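Methylmalonyl-CoA epimerase, mitochondrial (Homo sapiens, PDB 3RMU) catalyses the interconversion of (R)- and (S)-methylmalonyl-CoA in mitochondrial propionyl-CoA metabolism, as a metal-binding epimerase of the vicinal oxygen chelate superfamily. Local coordinates at residues S32-L37 with S43-N48; L56-G61 with G68-N73; D86-A91 with P115-H120; A90-L95 with E105-G110. All coordinates share one frame; numbering follows the deposited sequence.

Interaction 1 of 4, residues S32-L37 with S43-N48; sequences SEAVPL and SVVFVN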
# COMPACT_ATOMS: atom_id res chain seq x y z
N SER A 32 2.95 -13.70 -10.92
CA SER A 32 4.12 -14.05 -11.71
C SER A 32 4.95 -15.11 -11.01
O SER A 32 4.84 -15.31 -9.81
CB SER A 32 5.00 -12.83 -11.97
OG SER A 32 5.77 -12.45 -10.82
N GLU A 33 5.81 -15.76 -11.77
CA GLU A 33 6.95 -16.45 -11.19
C GLU A 33 7.86 -15.45 -10.45
O GLU A 33 7.92 -14.26 -10.80
CB GLU A 33 7.74 -17.13 -12.31
CG GLU A 33 7.01 -18.24 -13.04
CD GLU A 33 7.92 -18.97 -14.04
OE1 GLU A 33 8.18 -18.40 -15.13
OE2 GLU A 33 8.37 -20.10 -13.74
N ALA A 34 8.55 -15.93 -9.40
CA ALA A 34 9.60 -15.15 -8.75
C ALA A 34 10.71 -14.80 -9.72
O ALA A 34 11.21 -15.66 -10.45
CB ALA A 34 10.17 -15.90 -7.58
N VAL A 35 11.10 -13.52 -9.71
CA VAL A 35 12.17 -12.98 -10.56
C VAL A 35 13.30 -12.45 -9.67
O VAL A 35 13.07 -11.51 -8.93
CB VAL A 35 11.63 -11.76 -11.38
CG1 VAL A 35 12.71 -11.20 -12.26
CG2 VAL A 35 10.43 -12.20 -12.23
N PRO A 36 14.52 -13.03 -9.75
CA PRO A 36 15.58 -12.36 -8.99
C PRO A 36 16.04 -11.07 -9.66
O PRO A 36 16.31 -11.06 -10.86
CB PRO A 36 16.72 -13.37 -9.01
CG PRO A 36 16.52 -14.12 -10.29
CD PRO A 36 15.04 -14.17 -10.52
N LEU A 37 16.24 -10.04 -8.85
CA LEU A 37 16.79 -8.75 -9.29
C LEU A 37 18.06 -8.46 -8.50
O LEU A 37 18.02 -7.66 -7.54
CB LEU A 37 15.76 -7.65 -9.08
CG LEU A 37 14.45 -7.83 -9.83
CD1 LEU A 37 13.41 -6.75 -9.43
CD2 LEU A 37 14.69 -7.84 -11.32
N SER A 43 14.37 -10.28 -4.58
CA SER A 43 13.55 -11.10 -5.51
C SER A 43 12.12 -10.57 -5.49
O SER A 43 11.62 -10.15 -4.46
CB SER A 43 13.58 -12.59 -5.10
OG SER A 43 14.88 -13.17 -5.31
N VAL A 44 11.43 -10.59 -6.63
CA VAL A 44 10.07 -10.02 -6.69
C VAL A 44 9.06 -11.01 -7.28
O VAL A 44 9.38 -11.73 -8.25
CB VAL A 44 10.03 -8.71 -7.53
CG1 VAL A 44 10.61 -8.93 -8.92
CG2 VAL A 44 8.57 -8.09 -7.58
N VAL A 45 7.85 -11.03 -6.72
CA VAL A 45 6.71 -11.61 -7.46
C VAL A 45 5.72 -10.46 -7.66
O VAL A 45 5.43 -9.66 -6.76
CB VAL A 45 6.05 -12.82 -6.71
CG1 VAL A 45 4.59 -13.07 -7.13
CG2 VAL A 45 6.87 -14.13 -6.81
N PHE A 46 5.20 -10.38 -8.88
CA PHE A 46 4.21 -9.39 -9.28
C PHE A 46 2.82 -9.99 -9.16
O PHE A 46 2.57 -11.05 -9.72
CB PHE A 46 4.46 -8.97 -10.74
CG PHE A 46 5.78 -8.36 -10.96
CD1 PHE A 46 5.99 -7.01 -10.65
CD2 PHE A 46 6.86 -9.12 -11.42
CE1 PHE A 46 7.27 -6.41 -10.82
CE2 PHE A 46 8.12 -8.54 -11.58
CZ PHE A 46 8.33 -7.18 -11.27
N VAL A 47 1.94 -9.33 -8.40
CA VAL A 47 0.53 -9.72 -8.34
C VAL A 47 -0.23 -8.71 -9.19
O VAL A 47 -0.20 -7.53 -8.88
CB VAL A 47 0.01 -9.72 -6.93
CG1 VAL A 47 -1.49 -10.08 -6.94
CG2 VAL A 47 0.84 -10.70 -6.08
N ASN A 48 -0.81 -9.17 -10.28
CA ASN A 48 -1.44 -8.25 -11.23
C ASN A 48 -2.92 -8.13 -10.90
O ASN A 48 -3.68 -9.04 -11.17
CB ASN A 48 -1.23 -8.72 -12.65
CG ASN A 48 -1.93 -7.80 -13.70
OD1 ASN A 48 -2.39 -6.71 -13.39
ND2 ASN A 48 -1.99 -8.27 -14.95
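Val35 and Val44 face each other as an antiparallel hydrogen-bonded pair, Val35 N reaching Val44 O at 2.9 Å and Val44 N reaching Val35 O at 3.0 Å. Val44, the buried member, carries much of the packing. Its CG1, lodged between its own backbone N and carbonyl carbon (chi1 55°), meets Leu37 CD1 at 3.6 Å, while Val44 CG2 sits over the centre of the Phe46 ring, 3.8 Å above its plane. The two strands form a beta hairpin at one margin of the mixed sheet of the glyoxalase/VOC fold, 30-37 being the sheet's outermost strand on that side within the chain. At Ser32 the side chain takes a backbone partner's place: Phe46 N donates to Ser32 OG at 2.9 Å, and this oxygen in turn donates to Glu33 O from 45° above that carbonyl's plane. Ser32 N donates to Phe46 O, so both polar backbone atoms of Phe46 are gripped by one serine. Contact thins toward solvent. Pro36 adds little, and the side chain of Glu33 turns away from strand 43-48; Ala34, though exposed, sets its CA and CB against Val45 CG2, at 3.5 and 3.8 Å. Leu16 and Ala20 of helix 16-26 pack on Val45, and Leu16 also reaches Ala34.

Interaction 2 of 4, residues L56-G61 with G68-N73; sequences LLHPLG and GFLQKN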
# COMPACT_ATOMS: atom_id res chain seq x y z
N LEU A 56 5.63 -8.26 -4.42
CA LEU A 56 6.04 -8.98 -3.22
C LEU A 56 7.57 -9.15 -3.26
O LEU A 56 8.13 -9.68 -4.22
CB LEU A 56 5.35 -10.36 -3.15
CG LEU A 56 3.83 -10.44 -3.32
CD1 LEU A 56 3.36 -11.92 -3.36
CD2 LEU A 56 3.15 -9.69 -2.20
N LEU A 57 8.26 -8.76 -2.18
CA LEU A 57 9.70 -8.59 -2.23
C LEU A 57 10.31 -9.41 -1.12
O LEU A 57 9.77 -9.43 -0.02
CB LEU A 57 10.08 -7.13 -1.96
CG LEU A 57 9.58 -6.11 -3.00
CD1 LEU A 57 10.02 -4.68 -2.57
CD2 LEU A 57 10.11 -6.47 -4.37
N HIS A 58 11.42 -10.07 -1.44
CA HIS A 58 12.24 -10.78 -0.44
C HIS A 58 13.72 -10.52 -0.71
O HIS A 58 14.12 -10.44 -1.87
CB HIS A 58 11.93 -12.28 -0.47
CG HIS A 58 12.58 -13.03 0.64
ND1 HIS A 58 12.09 -13.04 1.92
CD2 HIS A 58 13.72 -13.77 0.66
CE1 HIS A 58 12.88 -13.77 2.69
NE2 HIS A 58 13.87 -14.23 1.95
N PRO A 59 14.53 -10.36 0.36
CA PRO A 59 15.96 -10.11 0.19
C PRO A 59 16.66 -11.11 -0.71
O PRO A 59 16.38 -12.32 -0.67
CB PRO A 59 16.52 -10.24 1.62
CG PRO A 59 15.37 -9.89 2.49
CD PRO A 59 14.17 -10.43 1.78
N LEU A 60 17.60 -10.57 -1.47
CA LEU A 60 18.50 -11.37 -2.29
C LEU A 60 19.90 -10.88 -1.95
O LEU A 60 20.30 -9.77 -2.35
CB LEU A 60 18.14 -11.22 -3.77
CG LEU A 60 18.87 -12.07 -4.80
CD1 LEU A 60 18.58 -13.53 -4.61
CD2 LEU A 60 18.43 -11.61 -6.19
N GLY A 61 20.63 -11.71 -1.19
CA GLY A 61 21.93 -11.37 -0.62
C GLY A 61 21.87 -10.58 0.68
O GLY A 61 20.80 -10.19 1.14
N GLY A 68 16.61 -4.96 6.61
CA GLY A 68 16.39 -4.29 7.90
C GLY A 68 14.91 -4.16 8.24
O GLY A 68 14.51 -4.31 9.40
N PHE A 69 14.09 -3.91 7.23
CA PHE A 69 12.64 -3.88 7.42
C PHE A 69 12.12 -5.23 7.93
O PHE A 69 11.23 -5.28 8.77
CB PHE A 69 11.97 -3.48 6.11
CG PHE A 69 10.50 -3.28 6.22
CD1 PHE A 69 9.98 -2.06 6.63
CD2 PHE A 69 9.63 -4.30 5.92
CE1 PHE A 69 8.61 -1.86 6.71
CE2 PHE A 69 8.25 -4.10 6.00
CZ PHE A 69 7.75 -2.88 6.40
N LEU A 70 12.70 -6.33 7.46
CA LEU A 70 12.18 -7.67 7.74
C LEU A 70 12.62 -8.17 9.10
O LEU A 70 12.01 -9.08 9.64
CB LEU A 70 12.59 -8.66 6.66
CG LEU A 70 11.63 -8.67 5.46
CD1 LEU A 70 12.25 -9.38 4.26
CD2 LEU A 70 10.30 -9.31 5.85
N GLN A 71 13.66 -7.56 9.64
CA GLN A 71 14.03 -7.74 11.03
C GLN A 71 13.04 -7.04 11.99
O GLN A 71 12.70 -7.60 13.04
CB GLN A 71 15.46 -7.26 11.28
CG GLN A 71 16.52 -8.11 10.57
CD GLN A 71 17.93 -7.54 10.67
OE1 GLN A 71 18.25 -6.80 11.61
NE2 GLN A 71 18.77 -7.88 9.70
N LYS A 72 12.59 -5.83 11.64
CA LYS A 72 11.58 -5.11 12.45
C LYS A 72 10.18 -5.72 12.33
O LYS A 72 9.44 -5.75 13.31
CB LYS A 72 11.51 -3.61 12.09
CG LYS A 72 12.01 -2.68 13.20
CD LYS A 72 11.35 -1.30 13.12
CE LYS A 72 12.00 -0.32 14.11
NZ LYS A 72 11.58 1.10 13.88
N ASN A 73 9.83 -6.18 11.13
CA ASN A 73 8.50 -6.70 10.82
C ASN A 73 8.64 -8.15 10.35
O ASN A 73 8.81 -8.41 9.15
CB ASN A 73 7.83 -5.83 9.75
CG ASN A 73 7.88 -4.35 10.09
OD1 ASN A 73 6.95 -3.81 10.71
ND2 ASN A 73 8.98 -3.70 9.73
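Leu70 points one methyl, CD1, at the ring of Pro59, and nearly the whole contact hangs on that approach. The CD1 atom lies 3.3 Å from Pro59 CD, closer than two carbons normally come, and 3.6 Å from Pro59 CG, so the methyl meets the CG-CD side of the pyrrolidine while the two side chains run at a slant to each other. His58 is involved from farther off: its ND1 is 4.3 Å from the same methyl, which comes at the imidazole obliquely. With CG anti to the backbone N (chi1 -172°), the imidazole lies beside the following proline, whose CD stands 3.2 Å above one ring face, offset toward the rim. His58 ND1 is hydrogen-bonded to Val13 O. Three residues on from Leu70, Asn73 ties the end of helix 67-72: its ND2 donates to Phe69 O at 2.9 Å and also lies over the centre of the Phe69 ring; Asn73 N uses the same carbonyl. The contact thus joins the end of strand 53-59 to the short helix that follows it, with Ser64 and Ile66 of the connecting loop also touching Pro59. No hydrogen bond crosses between the segments, so the direct attachment is apolar, small and without the directionality of a polar bond.

Interaction 3 of 4, residues D86-A91 with P115-H120; sequences DNINAA and PVIFLH. With EDO (1,2-ethanediol), chain L.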
# COMPACT_ATOMS: atom_id res chain seq x y z
N ASP A 86 5.57 12.28 -14.84
CA ASP A 86 5.91 12.36 -16.26
C ASP A 86 7.38 12.71 -16.52
O ASP A 86 7.91 12.37 -17.56
CB ASP A 86 4.96 13.25 -17.08
CG ASP A 86 4.94 14.67 -16.61
OD1 ASP A 86 5.60 14.96 -15.59
OD2 ASP A 86 4.26 15.51 -17.24
N ASN A 87 8.03 13.39 -15.58
CA ASN A 87 9.43 13.77 -15.76
C ASN A 87 10.13 13.74 -14.43
O ASN A 87 9.99 14.66 -13.64
CB ASN A 87 9.54 15.15 -16.40
CG ASN A 87 10.97 15.52 -16.79
OD1 ASN A 87 11.94 15.19 -16.10
ND2 ASN A 87 11.10 16.24 -17.89
N ILE A 88 10.92 12.70 -14.23
CA ILE A 88 11.63 12.49 -12.97
C ILE A 88 12.62 13.64 -12.63
O ILE A 88 12.76 14.04 -11.46
CB ILE A 88 12.32 11.12 -13.00
CG1 ILE A 88 12.72 10.67 -11.60
CG2 ILE A 88 13.49 11.09 -13.95
CD1 ILE A 88 11.58 10.13 -10.87
N ASN A 89 13.30 14.17 -13.63
CA ASN A 89 14.26 15.25 -13.41
C ASN A 89 13.54 16.51 -13.00
O ASN A 89 13.99 17.19 -12.08
CB ASN A 89 15.11 15.49 -14.66
CG ASN A 89 15.90 14.27 -15.04
OD1 ASN A 89 16.54 13.65 -14.19
ND2 ASN A 89 15.84 13.90 -16.31
N ALA A 90 12.44 16.80 -13.67
CA ALA A 90 11.62 17.96 -13.34
C ALA A 90 11.08 17.85 -11.89
O ALA A 90 11.06 18.83 -11.15
CB ALA A 90 10.47 18.09 -14.34
N ALA A 91 10.68 16.64 -11.51
CA ALA A 91 10.13 16.39 -10.20
C ALA A 91 11.21 16.55 -9.14
O ALA A 91 10.96 17.14 -8.10
CB ALA A 91 9.53 15.01 -10.15
N PRO A 115 14.25 5.61 -14.37
CA PRO A 115 14.80 6.38 -13.24
C PRO A 115 13.77 6.50 -12.10
O PRO A 115 12.58 6.60 -12.40
CB PRO A 115 15.12 7.76 -13.84
CG PRO A 115 14.56 7.78 -15.22
CD PRO A 115 14.09 6.41 -15.60
N VAL A 116 14.23 6.43 -10.84
CA VAL A 116 13.35 6.60 -9.67
C VAL A 116 14.01 7.43 -8.61
O VAL A 116 15.22 7.53 -8.56
CB VAL A 116 13.00 5.23 -8.96
CG1 VAL A 116 12.28 4.27 -9.93
CG2 VAL A 116 14.27 4.60 -8.42
N ILE A 117 13.19 7.99 -7.74
CA ILE A 117 13.63 8.66 -6.51
C ILE A 117 12.70 8.25 -5.36
O ILE A 117 11.52 7.91 -5.58
CB ILE A 117 13.65 10.20 -6.69
CG1 ILE A 117 14.25 10.91 -5.46
CG2 ILE A 117 12.25 10.76 -6.98
CD1 ILE A 117 15.16 12.10 -5.79
N PHE A 118 13.21 8.27 -4.14
CA PHE A 118 12.40 7.94 -2.99
C PHE A 118 12.24 9.17 -2.08
O PHE A 118 13.18 9.96 -1.90
CB PHE A 118 13.02 6.77 -2.21
CG PHE A 118 12.85 5.42 -2.89
CD1 PHE A 118 11.80 4.57 -2.54
CD2 PHE A 118 13.74 5.00 -3.88
CE1 PHE A 118 11.65 3.30 -3.15
CE2 PHE A 118 13.59 3.75 -4.51
CZ PHE A 118 12.54 2.90 -4.14
N LEU A 119 11.03 9.36 -1.55
CA LEU A 119 10.75 10.34 -0.48
C LEU A 119 10.40 9.58 0.78
O LEU A 119 9.49 8.74 0.80
CB LEU A 119 9.54 11.22 -0.83
CG LEU A 119 9.55 12.08 -2.10
CD1 LEU A 119 10.09 11.34 -3.27
CD2 LEU A 119 8.14 12.52 -2.42
N HIS A 120 11.08 9.89 1.86
CA HIS A 120 10.82 9.21 3.12
C HIS A 120 9.62 9.84 3.86
O HIS A 120 9.07 10.86 3.40
CB HIS A 120 12.12 9.14 3.93
CG HIS A 120 13.19 8.36 3.22
ND1 HIS A 120 13.73 8.77 2.02
CD2 HIS A 120 13.78 7.18 3.51
CE1 HIS A 120 14.62 7.88 1.61
NE2 HIS A 120 14.67 6.91 2.50
C1 EDO L . 18.27 10.49 -16.80
O1 EDO L . 18.22 11.77 -17.45
C2 EDO L . 17.47 10.50 -15.49
O2 EDO L . 18.19 11.18 -14.44
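Ile88 sends both of its branches against strand 115-119. CG2 touches the ring of Pro115 at CB and CG, each 3.7 Å away. The longer branch, with CG1 anti to the backbone N (chi1 -163°), carries CD1 along the strand to Ile117 CG2 at 4.0 Å and to Val116 CA at 4.1 Å. Pro115 and Ile117 both direct their side chains toward the helix, whereas Val116, between them, points away and touches Glu130 and Glu132; Glu130 is one of the cobalt ligands. One isoleucine therefore spans two successive residues on the helix-facing side of the strand.

What places Ile88 is the start of its helix. Asn87 occupies the N-cap: its OD1 accepts from Ala90 N at 3.0 Å, the bond nearly straight at the hydrogen (168°) although the donor stands well above the plane of the side-chain carbonyl. Gln133 adds a second hold, accepting from Ile88 N through OE1 and donating to Asp86 O through NE2. At the outer margin, an ethanediol molecule, probably from the crystallisation liquor, accepts a weak bond from Asn89 ND2 through O1 and donates through O2 to Asn89 OD1 at 3.0 Å; its C2 lies 4.0 Å from Pro115 CB.

Beyond this shell, Leu103 covers Ile117 and Val107 covers Pro115. The strand lies between 129-133 and 108-109 in the mixed sheet, bonded to the former through Leu131 and Gln133 and to the latter through Lys108, while helix 88-97 packs on the sheet face that carries Pro115 and Ile117.

Interaction 4 of 4, residues A90-L95 with E105-G110; sequences AAVMDL and EEVKIG. With EDO (1,2-ethanediol), chain F.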
# COMPACT_ATOMS: atom_id res chain seq x y z
N ALA A 90 12.44 16.80 -13.67
CA ALA A 90 11.62 17.96 -13.34
C ALA A 90 11.08 17.85 -11.89
O ALA A 90 11.06 18.83 -11.15
CB ALA A 90 10.47 18.09 -14.34
N ALA A 91 10.68 16.64 -11.51
CA ALA A 91 10.13 16.39 -10.20
C ALA A 91 11.21 16.55 -9.14
O ALA A 91 10.96 17.14 -8.10
CB ALA A 91 9.53 15.01 -10.15
N VAL A 92 12.40 16.03 -9.40
CA VAL A 92 13.52 16.18 -8.47
C VAL A 92 13.85 17.65 -8.27
O VAL A 92 14.00 18.09 -7.13
CB VAL A 92 14.75 15.37 -8.92
CG1 VAL A 92 15.96 15.68 -8.04
CG2 VAL A 92 14.44 13.90 -8.89
N MET A 93 13.96 18.43 -9.35
CA MET A 93 14.26 19.86 -9.20
C MET A 93 13.15 20.61 -8.43
O MET A 93 13.46 21.44 -7.57
CB MET A 93 14.44 20.53 -10.55
CG MET A 93 15.10 21.94 -10.49
SD MET A 93 16.88 21.98 -10.07
CE MET A 93 17.44 20.33 -10.58
N ASP A 94 11.90 20.37 -8.82
CA ASP A 94 10.73 20.96 -8.14
C ASP A 94 10.77 20.63 -6.65
O ASP A 94 10.59 21.52 -5.81
CB ASP A 94 9.43 20.42 -8.75
CG ASP A 94 8.18 20.91 -8.02
OD1 ASP A 94 8.00 22.14 -7.90
OD2 ASP A 94 7.40 20.04 -7.58
N LEU A 95 11.00 19.36 -6.32
CA LEU A 95 11.05 18.97 -4.91
C LEU A 95 12.24 19.57 -4.15
O LEU A 95 12.11 19.93 -2.97
CB LEU A 95 11.05 17.46 -4.76
CG LEU A 95 9.77 16.74 -5.18
CD1 LEU A 95 10.06 15.27 -5.18
CD2 LEU A 95 8.57 17.09 -4.27
N GLU A 105 17.83 12.80 -2.69
CA GLU A 105 18.96 13.18 -3.57
C GLU A 105 19.06 12.41 -4.91
O GLU A 105 18.63 12.91 -5.96
CB GLU A 105 20.31 13.02 -2.84
CG GLU A 105 20.74 14.20 -1.96
CD GLU A 105 20.08 14.21 -0.60
OE1 GLU A 105 20.13 15.26 0.06
OE2 GLU A 105 19.51 13.17 -0.19
N GLU A 106 19.64 11.21 -4.84
CA GLU A 106 20.18 10.52 -6.00
C GLU A 106 19.08 9.86 -6.82
O GLU A 106 18.34 9.05 -6.29
CB GLU A 106 21.18 9.45 -5.55
CG GLU A 106 21.69 8.55 -6.68
CD GLU A 106 22.72 7.55 -6.21
OE1 GLU A 106 23.67 7.29 -6.98
OE2 GLU A 106 22.57 7.01 -5.10
N VAL A 107 19.01 10.21 -8.11
CA VAL A 107 18.17 9.48 -9.07
C VAL A 107 18.91 8.19 -9.44
O VAL A 107 20.07 8.24 -9.86
CB VAL A 107 17.86 10.33 -10.35
CG1 VAL A 107 17.21 9.48 -11.43
CG2 VAL A 107 16.96 11.49 -10.00
N LYS A 108 18.25 7.05 -9.26
CA LYS A 108 18.82 5.74 -9.55
C LYS A 108 17.95 5.09 -10.61
O LYS A 108 16.81 5.49 -10.79
CB LYS A 108 18.83 4.86 -8.30
CG LYS A 108 19.74 5.37 -7.17
CD LYS A 108 20.23 4.24 -6.26
CE LYS A 108 21.73 3.91 -6.45
NZ LYS A 108 22.11 3.53 -7.85
N ILE A 109 18.49 4.09 -11.30
CA ILE A 109 17.64 3.28 -12.16
C ILE A 109 17.05 2.19 -11.27
O ILE A 109 17.79 1.46 -10.62
CB ILE A 109 18.41 2.66 -13.32
CG1 ILE A 109 19.12 3.74 -14.15
CG2 ILE A 109 17.46 1.88 -14.22
CD1 ILE A 109 18.17 4.74 -14.77
N GLY A 110 15.71 2.12 -11.21
CA GLY A 110 15.00 1.07 -10.45
C GLY A 110 14.80 -0.24 -11.22
O GLY A 110 15.28 -0.38 -12.35
C1 EDO F . 6.35 16.70 -7.53
O1 EDO F . 7.08 17.55 -8.42
C2 EDO F . 5.77 15.54 -8.32
O2 EDO F . 4.52 15.93 -8.87
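Val92 and Val107 meet through a single pair of methyls where helix 88-97 packs against the edge of the glyoxalase/VOC sheet, strand 108-109 being its outermost strand on this side within the chain. The contact is small, burying 84 Å² in all.

The two CG2 methyls supply the apolar part. Val92 CG2 and Val107 CG2 lie 3.7 Å apart, the two side chains slanting across each other. In both valines this methyl is anti to the carbonyl carbon and beside the backbone N, with CG1 anti to the N (chi1 173° in Val92, 170° in Val107). Val92 CG1 approaches Glu105 O only distantly, at 4.4 Å. Val92 also packs on Ile117, so strand 115-119 fills in beside the pair.

No hydrogen bond crosses between the two segments. The helix is carried on by its own backbone bonds, Asp94 N to Ala90 O, 2.9 Å, and Leu95 N to Ala91 O, 2.8 Å.

Charge and ligand contacts gather on another side of the helix. Asp94 OD2 forms a salt bridge with Lys98 NZ, and Ile26 of the second subunit packs on Asp94 and Leu95. A bound ethanediol, probably from the crystallisation liquor, bonds to Ser1 O and to Leu27 O of the second subunit. With chi1 at 176° the carboxylate of Asp94 swings out to this diol, whose O1 donates to Asp94 OD2 at 2.6 Å.

How the interactions relate
All four contacts reach one mixed sheet, and they fall into two groups. Interactions 1 and 2 are centred about 15 Å apart and joined where strands 42-48 and 53-59 pair, as at Ser43 N to His58 O, 2.7 Å. Interactions 3 and 4, with centres only about 4 Å apart, share Ala90 and Ala91 and meet through Val116 N and Lys108 O, also at 2.7 Å. Interactions 1 and 3 lie on opposite sides of the chain's centre, about 23 Å apart between centres. The cobalt bound by His8, His80 and Glu130 lies about 8 Å from the Val44 side chain and 7 Å from that of Val116.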